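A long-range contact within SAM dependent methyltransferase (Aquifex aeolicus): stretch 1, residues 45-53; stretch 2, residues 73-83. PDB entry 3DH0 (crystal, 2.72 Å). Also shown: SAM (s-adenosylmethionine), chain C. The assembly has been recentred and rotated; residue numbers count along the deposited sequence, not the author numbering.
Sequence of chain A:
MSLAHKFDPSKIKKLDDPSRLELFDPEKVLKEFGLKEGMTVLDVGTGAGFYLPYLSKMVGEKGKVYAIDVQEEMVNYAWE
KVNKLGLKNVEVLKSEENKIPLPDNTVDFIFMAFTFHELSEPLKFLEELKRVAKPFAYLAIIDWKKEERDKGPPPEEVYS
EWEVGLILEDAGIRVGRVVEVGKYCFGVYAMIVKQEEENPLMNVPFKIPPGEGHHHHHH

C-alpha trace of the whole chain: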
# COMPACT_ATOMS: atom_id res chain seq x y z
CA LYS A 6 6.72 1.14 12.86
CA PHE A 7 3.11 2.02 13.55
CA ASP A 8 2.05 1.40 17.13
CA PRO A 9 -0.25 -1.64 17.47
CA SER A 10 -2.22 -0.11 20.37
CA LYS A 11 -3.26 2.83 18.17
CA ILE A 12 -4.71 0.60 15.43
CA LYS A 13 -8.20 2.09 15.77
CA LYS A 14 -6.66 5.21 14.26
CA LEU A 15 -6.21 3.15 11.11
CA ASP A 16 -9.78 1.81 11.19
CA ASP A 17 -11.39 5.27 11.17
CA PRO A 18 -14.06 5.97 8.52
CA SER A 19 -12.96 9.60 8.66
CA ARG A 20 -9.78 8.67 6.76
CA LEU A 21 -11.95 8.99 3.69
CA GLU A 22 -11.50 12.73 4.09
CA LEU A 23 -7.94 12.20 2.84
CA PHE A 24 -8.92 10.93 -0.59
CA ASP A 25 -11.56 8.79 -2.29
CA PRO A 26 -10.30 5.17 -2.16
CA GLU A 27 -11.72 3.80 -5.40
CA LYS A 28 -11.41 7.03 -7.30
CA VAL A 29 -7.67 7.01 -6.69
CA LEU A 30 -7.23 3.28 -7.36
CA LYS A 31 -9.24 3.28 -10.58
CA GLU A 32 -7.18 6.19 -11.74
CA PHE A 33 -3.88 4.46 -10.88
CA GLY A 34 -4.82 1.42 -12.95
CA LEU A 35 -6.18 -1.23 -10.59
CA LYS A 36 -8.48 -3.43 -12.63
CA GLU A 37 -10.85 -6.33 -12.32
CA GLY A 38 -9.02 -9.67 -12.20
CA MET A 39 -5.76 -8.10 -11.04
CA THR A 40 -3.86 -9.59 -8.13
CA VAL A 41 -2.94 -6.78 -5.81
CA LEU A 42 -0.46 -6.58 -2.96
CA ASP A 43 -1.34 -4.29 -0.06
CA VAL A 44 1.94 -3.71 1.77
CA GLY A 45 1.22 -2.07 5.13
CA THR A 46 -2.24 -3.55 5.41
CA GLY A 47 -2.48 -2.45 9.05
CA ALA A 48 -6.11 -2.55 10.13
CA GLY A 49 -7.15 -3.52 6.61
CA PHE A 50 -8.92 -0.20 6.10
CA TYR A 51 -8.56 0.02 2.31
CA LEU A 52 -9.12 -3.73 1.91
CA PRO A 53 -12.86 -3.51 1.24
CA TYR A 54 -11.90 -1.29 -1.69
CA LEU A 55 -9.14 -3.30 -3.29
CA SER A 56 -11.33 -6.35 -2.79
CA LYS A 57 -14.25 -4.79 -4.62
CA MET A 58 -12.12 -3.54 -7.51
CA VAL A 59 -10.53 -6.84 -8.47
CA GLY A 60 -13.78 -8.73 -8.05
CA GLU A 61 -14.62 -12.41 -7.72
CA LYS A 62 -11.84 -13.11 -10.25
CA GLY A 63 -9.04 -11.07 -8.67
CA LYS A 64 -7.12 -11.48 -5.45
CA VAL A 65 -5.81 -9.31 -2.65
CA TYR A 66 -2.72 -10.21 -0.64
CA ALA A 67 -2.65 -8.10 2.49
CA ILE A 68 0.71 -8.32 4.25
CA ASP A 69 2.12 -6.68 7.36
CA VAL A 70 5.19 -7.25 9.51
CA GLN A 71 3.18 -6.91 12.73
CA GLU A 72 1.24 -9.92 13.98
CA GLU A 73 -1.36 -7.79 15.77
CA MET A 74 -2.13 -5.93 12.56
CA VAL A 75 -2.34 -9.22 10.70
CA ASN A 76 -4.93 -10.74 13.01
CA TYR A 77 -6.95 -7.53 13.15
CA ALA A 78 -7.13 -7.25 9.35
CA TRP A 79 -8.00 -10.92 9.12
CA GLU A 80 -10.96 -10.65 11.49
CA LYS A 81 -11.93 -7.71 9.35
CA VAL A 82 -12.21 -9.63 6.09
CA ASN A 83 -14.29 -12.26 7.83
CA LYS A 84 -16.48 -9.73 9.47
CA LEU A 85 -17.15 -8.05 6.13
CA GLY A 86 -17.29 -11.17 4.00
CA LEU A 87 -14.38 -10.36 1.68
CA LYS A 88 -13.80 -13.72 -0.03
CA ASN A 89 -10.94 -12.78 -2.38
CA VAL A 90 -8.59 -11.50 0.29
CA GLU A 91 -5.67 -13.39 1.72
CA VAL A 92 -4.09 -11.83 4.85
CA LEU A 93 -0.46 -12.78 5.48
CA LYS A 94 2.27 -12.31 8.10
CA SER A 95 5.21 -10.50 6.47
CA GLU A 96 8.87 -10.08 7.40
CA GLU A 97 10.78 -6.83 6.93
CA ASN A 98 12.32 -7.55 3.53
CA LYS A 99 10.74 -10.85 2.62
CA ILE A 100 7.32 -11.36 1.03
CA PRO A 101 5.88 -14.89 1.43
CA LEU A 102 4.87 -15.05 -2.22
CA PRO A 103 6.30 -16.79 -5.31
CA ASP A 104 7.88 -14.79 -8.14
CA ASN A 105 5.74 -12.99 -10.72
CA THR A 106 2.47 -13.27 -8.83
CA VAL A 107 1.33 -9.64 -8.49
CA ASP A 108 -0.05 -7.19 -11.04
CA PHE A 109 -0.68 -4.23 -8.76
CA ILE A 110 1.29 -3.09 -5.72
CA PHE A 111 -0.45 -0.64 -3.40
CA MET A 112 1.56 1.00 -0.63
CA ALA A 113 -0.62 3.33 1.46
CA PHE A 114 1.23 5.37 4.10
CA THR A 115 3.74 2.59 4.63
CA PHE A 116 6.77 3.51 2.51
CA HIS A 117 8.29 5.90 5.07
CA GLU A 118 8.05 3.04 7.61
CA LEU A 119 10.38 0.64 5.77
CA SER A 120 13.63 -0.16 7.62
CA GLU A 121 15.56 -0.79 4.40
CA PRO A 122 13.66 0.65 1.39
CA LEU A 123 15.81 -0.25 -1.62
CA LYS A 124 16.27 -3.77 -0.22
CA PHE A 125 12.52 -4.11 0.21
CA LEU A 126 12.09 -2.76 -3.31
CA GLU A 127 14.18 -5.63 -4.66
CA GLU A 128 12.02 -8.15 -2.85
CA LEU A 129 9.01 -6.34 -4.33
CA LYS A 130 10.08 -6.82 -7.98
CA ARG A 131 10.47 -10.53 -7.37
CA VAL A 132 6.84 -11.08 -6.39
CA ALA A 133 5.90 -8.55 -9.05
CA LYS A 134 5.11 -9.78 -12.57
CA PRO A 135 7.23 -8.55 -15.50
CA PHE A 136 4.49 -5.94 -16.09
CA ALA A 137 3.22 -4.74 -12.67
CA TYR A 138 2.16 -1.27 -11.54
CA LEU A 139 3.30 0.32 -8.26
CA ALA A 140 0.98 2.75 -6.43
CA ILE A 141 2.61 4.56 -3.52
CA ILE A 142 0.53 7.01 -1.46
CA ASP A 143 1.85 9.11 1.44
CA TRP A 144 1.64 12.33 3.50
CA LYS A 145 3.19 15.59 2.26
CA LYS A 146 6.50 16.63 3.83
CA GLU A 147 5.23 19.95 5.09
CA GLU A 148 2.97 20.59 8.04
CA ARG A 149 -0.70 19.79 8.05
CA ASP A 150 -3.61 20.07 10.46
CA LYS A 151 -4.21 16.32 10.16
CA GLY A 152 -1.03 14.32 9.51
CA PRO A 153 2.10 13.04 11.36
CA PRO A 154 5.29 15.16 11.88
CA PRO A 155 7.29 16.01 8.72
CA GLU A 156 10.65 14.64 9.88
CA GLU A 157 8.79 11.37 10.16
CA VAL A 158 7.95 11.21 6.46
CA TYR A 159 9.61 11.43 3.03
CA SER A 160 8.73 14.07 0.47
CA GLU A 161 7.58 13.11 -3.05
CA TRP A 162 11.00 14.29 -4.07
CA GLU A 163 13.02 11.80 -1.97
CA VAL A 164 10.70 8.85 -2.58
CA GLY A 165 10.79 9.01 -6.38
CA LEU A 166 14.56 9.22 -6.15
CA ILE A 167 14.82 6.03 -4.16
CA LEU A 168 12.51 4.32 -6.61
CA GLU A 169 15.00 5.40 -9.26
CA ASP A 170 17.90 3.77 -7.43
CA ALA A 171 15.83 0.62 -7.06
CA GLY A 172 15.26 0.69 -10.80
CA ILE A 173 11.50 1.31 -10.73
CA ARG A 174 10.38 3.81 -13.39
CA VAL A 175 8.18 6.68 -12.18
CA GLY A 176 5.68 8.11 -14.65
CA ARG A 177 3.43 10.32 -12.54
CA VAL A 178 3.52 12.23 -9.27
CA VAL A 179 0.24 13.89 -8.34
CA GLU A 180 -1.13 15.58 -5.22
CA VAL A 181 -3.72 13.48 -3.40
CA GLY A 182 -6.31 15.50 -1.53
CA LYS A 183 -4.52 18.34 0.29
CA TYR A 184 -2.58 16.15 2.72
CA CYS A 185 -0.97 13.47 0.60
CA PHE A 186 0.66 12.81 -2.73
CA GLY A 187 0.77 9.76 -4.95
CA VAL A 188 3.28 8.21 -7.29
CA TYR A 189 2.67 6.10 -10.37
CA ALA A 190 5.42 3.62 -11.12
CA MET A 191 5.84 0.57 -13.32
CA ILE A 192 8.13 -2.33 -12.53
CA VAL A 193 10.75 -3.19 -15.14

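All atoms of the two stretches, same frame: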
# COMPACT_ATOMS: atom_id res chain seq x y z
N GLY A 45 1.48 -2.24 3.70
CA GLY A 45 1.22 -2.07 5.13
C GLY A 45 -0.27 -2.16 5.35
O GLY A 45 -0.94 -1.15 5.59
N THR A 46 -0.81 -3.37 5.27
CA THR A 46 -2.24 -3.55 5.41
C THR A 46 -2.82 -2.98 6.71
O THR A 46 -3.97 -2.54 6.74
CB THR A 46 -2.62 -5.02 5.26
OG1 THR A 46 -3.97 -5.11 4.83
CG2 THR A 46 -2.47 -5.75 6.58
N GLY A 47 -2.03 -2.98 7.77
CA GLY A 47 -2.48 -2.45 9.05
C GLY A 47 -3.79 -3.00 9.57
O GLY A 47 -3.90 -4.17 9.90
N ALA A 48 -4.80 -2.13 9.66
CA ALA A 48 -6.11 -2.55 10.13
C ALA A 48 -6.93 -3.17 8.99
O ALA A 48 -7.95 -3.79 9.23
CB ALA A 48 -6.84 -1.34 10.72
N GLY A 49 -6.46 -2.99 7.76
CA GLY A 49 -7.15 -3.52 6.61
C GLY A 49 -8.21 -2.55 6.15
O GLY A 49 -9.21 -2.94 5.55
N PHE A 50 -7.98 -1.26 6.43
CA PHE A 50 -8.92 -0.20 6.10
C PHE A 50 -9.29 -0.14 4.63
O PHE A 50 -10.46 -0.19 4.29
CB PHE A 50 -8.35 1.16 6.52
CG PHE A 50 -9.29 2.29 6.28
CD1 PHE A 50 -10.47 2.41 7.01
CD2 PHE A 50 -9.02 3.23 5.28
CE1 PHE A 50 -11.37 3.45 6.76
CE2 PHE A 50 -9.92 4.28 5.02
CZ PHE A 50 -11.10 4.38 5.75
N TYR A 51 -8.30 -0.03 3.75
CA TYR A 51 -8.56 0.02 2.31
C TYR A 51 -8.87 -1.33 1.67
O TYR A 51 -9.15 -1.40 0.48
CB TYR A 51 -7.37 0.66 1.60
CG TYR A 51 -7.18 2.11 1.95
CD1 TYR A 51 -8.11 3.07 1.57
CD2 TYR A 51 -6.07 2.53 2.68
CE1 TYR A 51 -7.95 4.40 1.92
CE2 TYR A 51 -5.91 3.87 3.03
CZ TYR A 51 -6.85 4.79 2.64
OH TYR A 51 -6.71 6.10 2.99
N LEU A 52 -8.85 -2.40 2.45
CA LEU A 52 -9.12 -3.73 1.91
C LEU A 52 -10.49 -3.91 1.26
O LEU A 52 -10.61 -4.56 0.22
CB LEU A 52 -8.89 -4.80 3.00
CG LEU A 52 -7.42 -5.17 3.30
CD1 LEU A 52 -7.34 -6.28 4.35
CD2 LEU A 52 -6.73 -5.61 2.02
N PRO A 53 -11.54 -3.35 1.86
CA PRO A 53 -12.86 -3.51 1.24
C PRO A 53 -12.87 -2.94 -0.18
O PRO A 53 -13.62 -3.38 -1.04
CB PRO A 53 -13.77 -2.71 2.17
CG PRO A 53 -13.14 -2.95 3.50
CD PRO A 53 -11.67 -2.78 3.22
N GLU A 73 -0.11 -8.36 15.29
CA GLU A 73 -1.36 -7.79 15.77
C GLU A 73 -2.15 -7.18 14.63
O GLU A 73 -3.38 -7.29 14.59
CB GLU A 73 -1.13 -6.76 16.88
CG GLU A 73 0.16 -5.96 16.82
CD GLU A 73 1.36 -6.76 17.32
OE1 GLU A 73 1.18 -7.53 18.28
OE2 GLU A 73 2.47 -6.60 16.77
N MET A 74 -1.46 -6.53 13.70
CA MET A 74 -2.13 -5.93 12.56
C MET A 74 -2.65 -7.03 11.64
O MET A 74 -3.73 -6.91 11.05
CB MET A 74 -1.18 -5.02 11.79
CG MET A 74 -1.20 -3.57 12.24
SD MET A 74 -0.51 -3.29 13.86
CE MET A 74 0.17 -1.71 13.64
N VAL A 75 -1.91 -8.12 11.54
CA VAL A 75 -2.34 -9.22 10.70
C VAL A 75 -3.65 -9.82 11.20
O VAL A 75 -4.61 -9.99 10.45
CB VAL A 75 -1.26 -10.32 10.63
CG1 VAL A 75 -1.75 -11.49 9.81
CG2 VAL A 75 0.03 -9.75 10.05
N ASN A 76 -3.72 -10.14 12.49
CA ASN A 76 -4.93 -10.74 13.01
C ASN A 76 -6.13 -9.80 13.02
O ASN A 76 -7.27 -10.24 12.91
CB ASN A 76 -4.67 -11.33 14.39
CG ASN A 76 -3.70 -12.51 14.35
OD1 ASN A 76 -3.83 -13.42 13.52
ND2 ASN A 76 -2.71 -12.49 15.24
N TYR A 77 -5.87 -8.51 13.14
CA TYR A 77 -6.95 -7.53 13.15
C TYR A 77 -7.56 -7.44 11.75
O TYR A 77 -8.78 -7.46 11.60
CB TYR A 77 -6.41 -6.16 13.55
CG TYR A 77 -7.48 -5.13 13.76
CD1 TYR A 77 -8.03 -4.90 15.02
CD2 TYR A 77 -7.95 -4.37 12.68
CE1 TYR A 77 -9.01 -3.94 15.21
CE2 TYR A 77 -8.94 -3.41 12.87
CZ TYR A 77 -9.46 -3.20 14.13
OH TYR A 77 -10.42 -2.24 14.31
N ALA A 78 -6.69 -7.34 10.75
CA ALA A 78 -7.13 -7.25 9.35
C ALA A 78 -7.85 -8.52 8.93
O ALA A 78 -8.81 -8.49 8.17
CB ALA A 78 -5.93 -7.01 8.44
N TRP A 79 -7.39 -9.65 9.44
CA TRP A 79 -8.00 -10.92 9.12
C TRP A 79 -9.44 -10.95 9.64
O TRP A 79 -10.36 -11.25 8.89
CB TRP A 79 -7.19 -12.06 9.74
CG TRP A 79 -7.77 -13.39 9.51
CD1 TRP A 79 -8.12 -14.31 10.44
CD2 TRP A 79 -8.11 -13.96 8.24
NE1 TRP A 79 -8.67 -15.41 9.85
CE2 TRP A 79 -8.67 -15.22 8.49
CE3 TRP A 79 -8.00 -13.52 6.92
CZ2 TRP A 79 -9.13 -16.06 7.47
CZ3 TRP A 79 -8.46 -14.34 5.89
CH2 TRP A 79 -9.01 -15.60 6.17
N GLU A 80 -9.63 -10.64 10.92
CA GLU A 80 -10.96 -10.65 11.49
C GLU A 80 -11.82 -9.67 10.71
O GLU A 80 -13.04 -9.82 10.61
CB GLU A 80 -10.93 -10.26 12.97
CG GLU A 80 -12.34 -10.10 13.55
CD GLU A 80 -12.39 -10.14 15.07
OE1 GLU A 80 -11.69 -9.34 15.73
OE2 GLU A 80 -13.16 -10.97 15.62
N LYS A 81 -11.19 -8.68 10.13
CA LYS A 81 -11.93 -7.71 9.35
C LYS A 81 -12.52 -8.36 8.11
O LYS A 81 -13.72 -8.27 7.89
CB LYS A 81 -11.02 -6.56 8.93
CG LYS A 81 -11.50 -5.83 7.69
CD LYS A 81 -12.04 -4.45 8.01
CE LYS A 81 -10.91 -3.51 8.35
NZ LYS A 81 -11.41 -2.21 8.85
N VAL A 82 -11.70 -9.01 7.30
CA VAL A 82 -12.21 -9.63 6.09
C VAL A 82 -13.34 -10.60 6.37
O VAL A 82 -14.28 -10.71 5.58
CB VAL A 82 -11.12 -10.37 5.27
CG1 VAL A 82 -9.88 -9.51 5.16
CG2 VAL A 82 -10.83 -11.71 5.90
N ASN A 83 -13.26 -11.30 7.50
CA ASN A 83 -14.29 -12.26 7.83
C ASN A 83 -15.54 -11.61 8.31
O ASN A 83 -16.64 -12.13 8.14
CB ASN A 83 -13.83 -13.22 8.91
CG ASN A 83 -12.83 -14.19 8.40
OD1 ASN A 83 -11.67 -13.84 8.17
ND2 ASN A 83 -13.26 -15.43 8.20
N SAM C . -2.13 1.36 5.08
CA SAM C . -2.95 1.23 6.32
C SAM C . -4.29 1.92 6.15
O SAM C . -4.53 2.48 5.09
OXT SAM C . -5.07 1.86 7.16
CB SAM C . -2.20 1.85 7.50
CG SAM C . -0.80 1.41 7.46
SD SAM C . 0.38 1.97 8.72
CE SAM C . 0.59 3.71 8.32
C5' SAM C . 1.82 1.19 8.17
C4' SAM C . 1.89 -0.31 8.41
O4' SAM C . 3.12 -0.71 7.81
C3' SAM C . 2.12 -0.67 9.90
O3' SAM C . 0.89 -1.32 10.31
C2' SAM C . 3.25 -1.68 9.91
O2' SAM C . 3.12 -2.84 10.71
C1' SAM C . 3.49 -1.89 8.38
N9 SAM C . 4.85 -2.12 7.95
C8 SAM C . 6.03 -1.49 8.30
N7 SAM C . 7.07 -1.96 7.68
C5 SAM C . 6.56 -2.98 6.88
C6 SAM C . 7.17 -3.88 5.95
N6 SAM C . 8.50 -3.86 5.72
N1 SAM C . 6.36 -4.79 5.29
C2 SAM C . 5.03 -4.77 5.56
N3 SAM C . 4.37 -3.97 6.40
C4 SAM C . 5.19 -3.09 7.03

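Two carbonyl oxygens meet where the glycine-rich loop packs against the helix: Gly47 O lies 3.0 Å from Met74 O. Both are acceptors, so the approach is not a hydrogen bond, and indeed no hydrogen bond links the two stretches. Met74 O is instead engaged within its helix, accepting from Ala78 N at 3.0 Å.

The contact therefore rests on close packing. The loop folds through a type II' turn from Thr46 to Gly49, closed by Gly49 N to Thr46 O at 2.7 Å, and its CA trace comes nearest the helix at Gly49, whose CA is 4.6 Å from Ala78 CA. A CB on Gly49 would point toward the helix, tight against Ala78 CB at 3.2 Å, and would clash with Leu52 CD1 at 3.0 Å; the backbone angles by themselves already call for glycine. Ala48 O faces Ala78 CA at 3.6 Å in a CA-H...O contact and lies at the edge of the Tyr77 ring, 3.5 Å from CD2, while Ala48 CB packs against Tyr77 CE2 at 3.6 Å. Lys81 lays its aliphatic chain along the loop, bringing CE to 3.1 Å from Ala48 O and 3.3 Å from Gly49 O. Farther along, Leu52 CD1 reaches Val82 CG1 at 4.2 Å.

Both stretches also touch the cofactor: Gly45 O accepts a hydrogen bond from SAM N (2.8 Å), and Met74 CE approaches SAM O3' at 3.4 Å.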